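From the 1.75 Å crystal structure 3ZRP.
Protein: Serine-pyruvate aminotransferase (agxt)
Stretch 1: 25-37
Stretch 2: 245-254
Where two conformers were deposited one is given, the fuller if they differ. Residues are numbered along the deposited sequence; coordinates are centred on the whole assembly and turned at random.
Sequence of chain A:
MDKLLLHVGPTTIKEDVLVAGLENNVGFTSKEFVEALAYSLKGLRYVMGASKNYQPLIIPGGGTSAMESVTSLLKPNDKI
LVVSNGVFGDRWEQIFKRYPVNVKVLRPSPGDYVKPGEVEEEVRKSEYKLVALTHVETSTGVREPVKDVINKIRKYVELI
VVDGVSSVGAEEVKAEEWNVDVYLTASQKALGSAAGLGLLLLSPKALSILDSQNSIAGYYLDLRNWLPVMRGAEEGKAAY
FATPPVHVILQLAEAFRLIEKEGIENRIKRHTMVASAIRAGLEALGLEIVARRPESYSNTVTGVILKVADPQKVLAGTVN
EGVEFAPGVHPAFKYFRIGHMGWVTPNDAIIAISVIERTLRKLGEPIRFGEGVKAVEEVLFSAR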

# COMPACT_ATOMS: atom_id res chain seq x y z
N ASN A 25 16.44 -7.13 9.01
CA ASN A 25 16.61 -6.22 10.16
C ASN A 25 16.46 -4.74 9.78
O ASN A 25 17.23 -3.88 10.24
CB ASN A 25 17.92 -6.50 10.90
CG ASN A 25 18.32 -7.97 10.86
OD1 ASN A 25 19.38 -8.33 10.35
ND2 ASN A 25 17.45 -8.83 11.38
N VAL A 26 15.47 -4.45 8.93
CA VAL A 26 15.22 -3.10 8.43
C VAL A 26 13.76 -2.74 8.67
O VAL A 26 12.84 -3.46 8.26
CB VAL A 26 15.57 -2.97 6.90
CG1 VAL A 26 15.08 -1.65 6.33
CG2 VAL A 26 17.09 -3.10 6.68
N GLY A 27 13.56 -1.62 9.36
CA GLY A 27 12.23 -1.07 9.60
C GLY A 27 12.23 0.37 9.17
O GLY A 27 13.25 0.88 8.68
N PHE A 28 11.11 1.05 9.37
CA PHE A 28 10.97 2.44 8.93
C PHE A 28 11.87 3.47 9.66
O PHE A 28 12.03 4.60 9.20
CB PHE A 28 9.50 2.89 8.98
CG PHE A 28 8.92 2.87 10.36
CD1 PHE A 28 8.34 1.71 10.87
CD2 PHE A 28 8.97 4.01 11.16
CE1 PHE A 28 7.80 1.69 12.15
CE2 PHE A 28 8.44 3.99 12.45
CZ PHE A 28 7.86 2.84 12.94
N THR A 29 12.45 3.07 10.80
CA THR A 29 13.37 3.93 11.55
C THR A 29 14.85 3.70 11.20
O THR A 29 15.69 4.56 11.47
CB THR A 29 13.22 3.74 13.08
OG1 THR A 29 13.45 2.37 13.42
CG2 THR A 29 11.84 4.13 13.55
N SER A 30 15.14 2.54 10.59
CA SER A 30 16.50 2.13 10.23
C SER A 30 17.14 3.09 9.23
O SER A 30 16.48 3.56 8.30
CB SER A 30 16.50 0.72 9.64
OG SER A 30 15.83 -0.18 10.49
N LYS A 31 18.43 3.36 9.40
CA LYS A 31 19.11 4.25 8.46
C LYS A 31 19.12 3.73 7.01
O LYS A 31 19.09 4.52 6.07
CB LYS A 31 20.52 4.65 8.95
CG LYS A 31 21.63 3.60 8.78
CD LYS A 31 22.99 4.27 9.07
CE LYS A 31 24.14 3.58 8.37
NZ LYS A 31 24.31 2.20 8.88
N GLU A 32 19.12 2.41 6.84
CA GLU A 32 19.05 1.81 5.50
C GLU A 32 17.75 2.21 4.80
O GLU A 32 17.74 2.50 3.60
CB GLU A 32 19.14 0.28 5.56
CG GLU A 32 20.44 -0.25 6.18
CD GLU A 32 20.31 -0.47 7.69
OE1 GLU A 32 19.95 0.47 8.43
OE2 GLU A 32 20.58 -1.61 8.13
N PHE A 33 16.65 2.23 5.55
CA PHE A 33 15.38 2.63 4.96
C PHE A 33 15.37 4.11 4.64
O PHE A 33 15.03 4.52 3.52
CB PHE A 33 14.21 2.28 5.86
CG PHE A 33 12.92 2.88 5.40
CD1 PHE A 33 12.25 2.32 4.32
CD2 PHE A 33 12.43 4.04 5.97
CE1 PHE A 33 11.06 2.87 3.85
CE2 PHE A 33 11.25 4.62 5.50
CZ PHE A 33 10.56 4.01 4.43
N VAL A 34 15.75 4.93 5.61
CA VAL A 34 15.75 6.39 5.42
C VAL A 34 16.58 6.76 4.19
O VAL A 34 16.14 7.56 3.37
CB VAL A 34 16.23 7.13 6.71
CG1 VAL A 34 16.53 8.58 6.42
CG2 VAL A 34 15.18 7.01 7.84
N GLU A 35 17.75 6.13 4.04
CA GLU A 35 18.62 6.39 2.89
C GLU A 35 17.96 5.95 1.58
O GLU A 35 18.07 6.62 0.56
CB GLU A 35 19.98 5.72 3.10
CG GLU A 35 20.89 6.43 4.13
CD GLU A 35 22.10 5.58 4.58
OE1 GLU A 35 22.42 4.57 3.93
OE2 GLU A 35 22.74 5.93 5.61
N ALA A 36 17.25 4.82 1.60
CA ALA A 36 16.60 4.32 0.39
C ALA A 36 15.45 5.26 -0.00
O ALA A 36 15.25 5.58 -1.18
CB ALA A 36 16.09 2.88 0.61
N LEU A 37 14.71 5.73 1.00
CA LEU A 37 13.62 6.67 0.78
C LEU A 37 14.14 7.98 0.22
O LEU A 37 13.61 8.47 -0.77
CB LEU A 37 12.82 6.91 2.07
CG LEU A 37 11.63 7.89 1.97
CD1 LEU A 37 10.71 7.57 0.80
CD2 LEU A 37 10.80 7.92 3.27
N PRO A 245 5.54 0.65 2.85
CA PRO A 245 6.00 -0.64 2.40
C PRO A 245 7.55 -0.66 2.33
O PRO A 245 8.15 -0.39 1.27
CB PRO A 245 5.35 -0.80 1.02
CG PRO A 245 4.24 0.25 0.98
CD PRO A 245 4.84 1.37 1.77
N VAL A 246 8.17 -0.99 3.47
CA VAL A 246 9.62 -0.79 3.70
C VAL A 246 10.47 -1.45 2.59
O VAL A 246 11.32 -0.79 1.95
CB VAL A 246 10.02 -1.24 5.14
CG1 VAL A 246 11.52 -1.35 5.32
CG2 VAL A 246 9.44 -0.28 6.21
N HIS A 247 10.23 -2.74 2.36
CA HIS A 247 11.02 -3.51 1.40
C HIS A 247 10.72 -3.13 -0.06
O HIS A 247 11.60 -3.25 -0.93
CB HIS A 247 10.91 -5.00 1.68
CG HIS A 247 11.51 -5.40 3.01
ND1 HIS A 247 10.84 -5.25 4.21
CD2 HIS A 247 12.72 -5.92 3.31
CE1 HIS A 247 11.62 -5.66 5.20
NE2 HIS A 247 12.77 -6.07 4.68
N VAL A 248 9.50 -2.69 -0.32
CA VAL A 248 9.12 -2.22 -1.67
C VAL A 248 9.92 -0.95 -1.99
O VAL A 248 10.31 -0.72 -3.12
CB VAL A 248 7.60 -1.97 -1.75
CG1 VAL A 248 7.19 -1.41 -3.11
CG2 VAL A 248 6.87 -3.27 -1.52
N ILE A 249 10.12 -0.12 -0.98
CA ILE A 249 10.88 1.14 -1.14
C ILE A 249 12.39 0.86 -1.35
O ILE A 249 13.07 1.59 -2.09
CB ILE A 249 10.64 2.08 0.05
CG1 ILE A 249 9.22 2.68 -0.03
CG2 ILE A 249 11.65 3.26 0.03
CD1 ILE A 249 8.72 3.37 1.23
N LEU A 250 12.91 -0.18 -0.69
CA LEU A 250 14.30 -0.62 -0.93
C LEU A 250 14.46 -1.05 -2.40
O LEU A 250 15.44 -0.67 -3.07
CB LEU A 250 14.65 -1.81 -0.01
CG LEU A 250 14.67 -1.59 1.52
CD1 LEU A 250 15.03 -2.89 2.26
CD2 LEU A 250 15.61 -0.48 1.88
N GLN A 251 13.50 -1.84 -2.89
CA GLN A 251 13.50 -2.26 -4.29
C GLN A 251 13.43 -1.04 -5.23
O GLN A 251 14.18 -0.97 -6.21
CB GLN A 251 12.36 -3.26 -4.56
CG GLN A 251 12.57 -4.60 -3.85
CD GLN A 251 11.33 -5.49 -3.77
OE1 GLN A 251 10.25 -5.05 -3.41
NE2 GLN A 251 11.50 -6.77 -4.07
N LEU A 252 12.56 -0.09 -4.90
CA LEU A 252 12.42 1.16 -5.68
C LEU A 252 13.76 1.94 -5.78
O LEU A 252 14.09 2.48 -6.84
CB LEU A 252 11.29 2.08 -5.14
CG LEU A 252 11.05 3.40 -5.92
CD1 LEU A 252 10.62 3.14 -7.39
CD2 LEU A 252 10.04 4.34 -5.23
N ALA A 253 14.51 2.02 -4.68
CA ALA A 253 15.79 2.78 -4.70
C ALA A 253 16.80 2.16 -5.68
O ALA A 253 17.57 2.88 -6.38
CB ALA A 253 16.38 2.88 -3.30
N GLU A 254 16.79 0.84 -5.72
CA GLU A 254 17.62 0.07 -6.63
C GLU A 254 17.16 0.25 -8.08
O GLU A 254 17.99 0.37 -8.97
CB GLU A 254 17.62 -1.41 -6.23
CG GLU A 254 18.48 -2.33 -7.12
CD GLU A 254 20.00 -2.01 -7.10
OE1 GLU A 254 20.46 -1.15 -6.31
OE2 GLU A 254 20.74 -2.64 -7.89
O HOH W 1 13.64 -6.48 7.62

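Stretch 1 begins as a loop and turns into a helix at K31, whereas stretch 2 is helical from V246 onward, with P245 at the N-cap position. The two helices run in broadly the same direction, their axes inclined at 50° and approaching to 8.8 Å. The backbones come nearest where small residues meet, the CA atoms of A36 and A253 lying 5.4 Å apart. Ahead of the first helix, a type I turn from G27 to S30 reverses the chain. It is closed by the backbone bond from S30 N to G27 O (3.2 Å) and by a nearly linear hydrogen bond from G27 N to S30 OG (2.9 Å), so the serine side chain closes back on the start of the turn, next to V26.

No direct hydrogen bond joins the stretches; the contact is essentially apolar packing, burying 477 Å² in all. V246 contributes the largest share. Its CG1 meets V26 CG1 at 3.7 Å and F33 CD1 at 3.9 Å, while its CG2 lies over one face of the F33 ring and approaches F28 N to 3.8 Å. That amide nitrogen is buried by the contact without a polar partner in the model. The F28 side chain itself leads away, leaving its CB 4.2 Å from V246 CG2.

The CA-to-CB bond of F33 is sideways to stretch 2, but with chi1 in t the ring end comes nearer to it. There I249 CD1 sits at the ring edge, 3.5 Å from F33 CE1, so the flat ring is packed by valine on a face and by isoleucine at its edge. I249 also reaches L37, with its CG2 4.3 Å from L37 CB.

The CA-to-CB bond of A36 points toward the second helix, and its single methyl suits the close approach: A36 CB lies 3.6 Å from L250 CD2 and 3.9 Å from A253 CB. A253, equally short, brings its CB within 3.6 Å of A36 O. L250 leaves its backbone sideways, yet its m,t side chain extends back to the first stretch, where its CD2 packs on A36 CB, and its CD1 is 4.3 Å from V26 CG1.

At the loop end, one water supplies a polar link. It accepts a hydrogen bond from V26 N (3.0 Å to the water oxygen) and a weak one from H247 NE2 (3.1 Å to the same oxygen). Although the CA-to-CB bond of H247 points away, its ring swings back, bringing CE1 within 4.0 Å of V26 O.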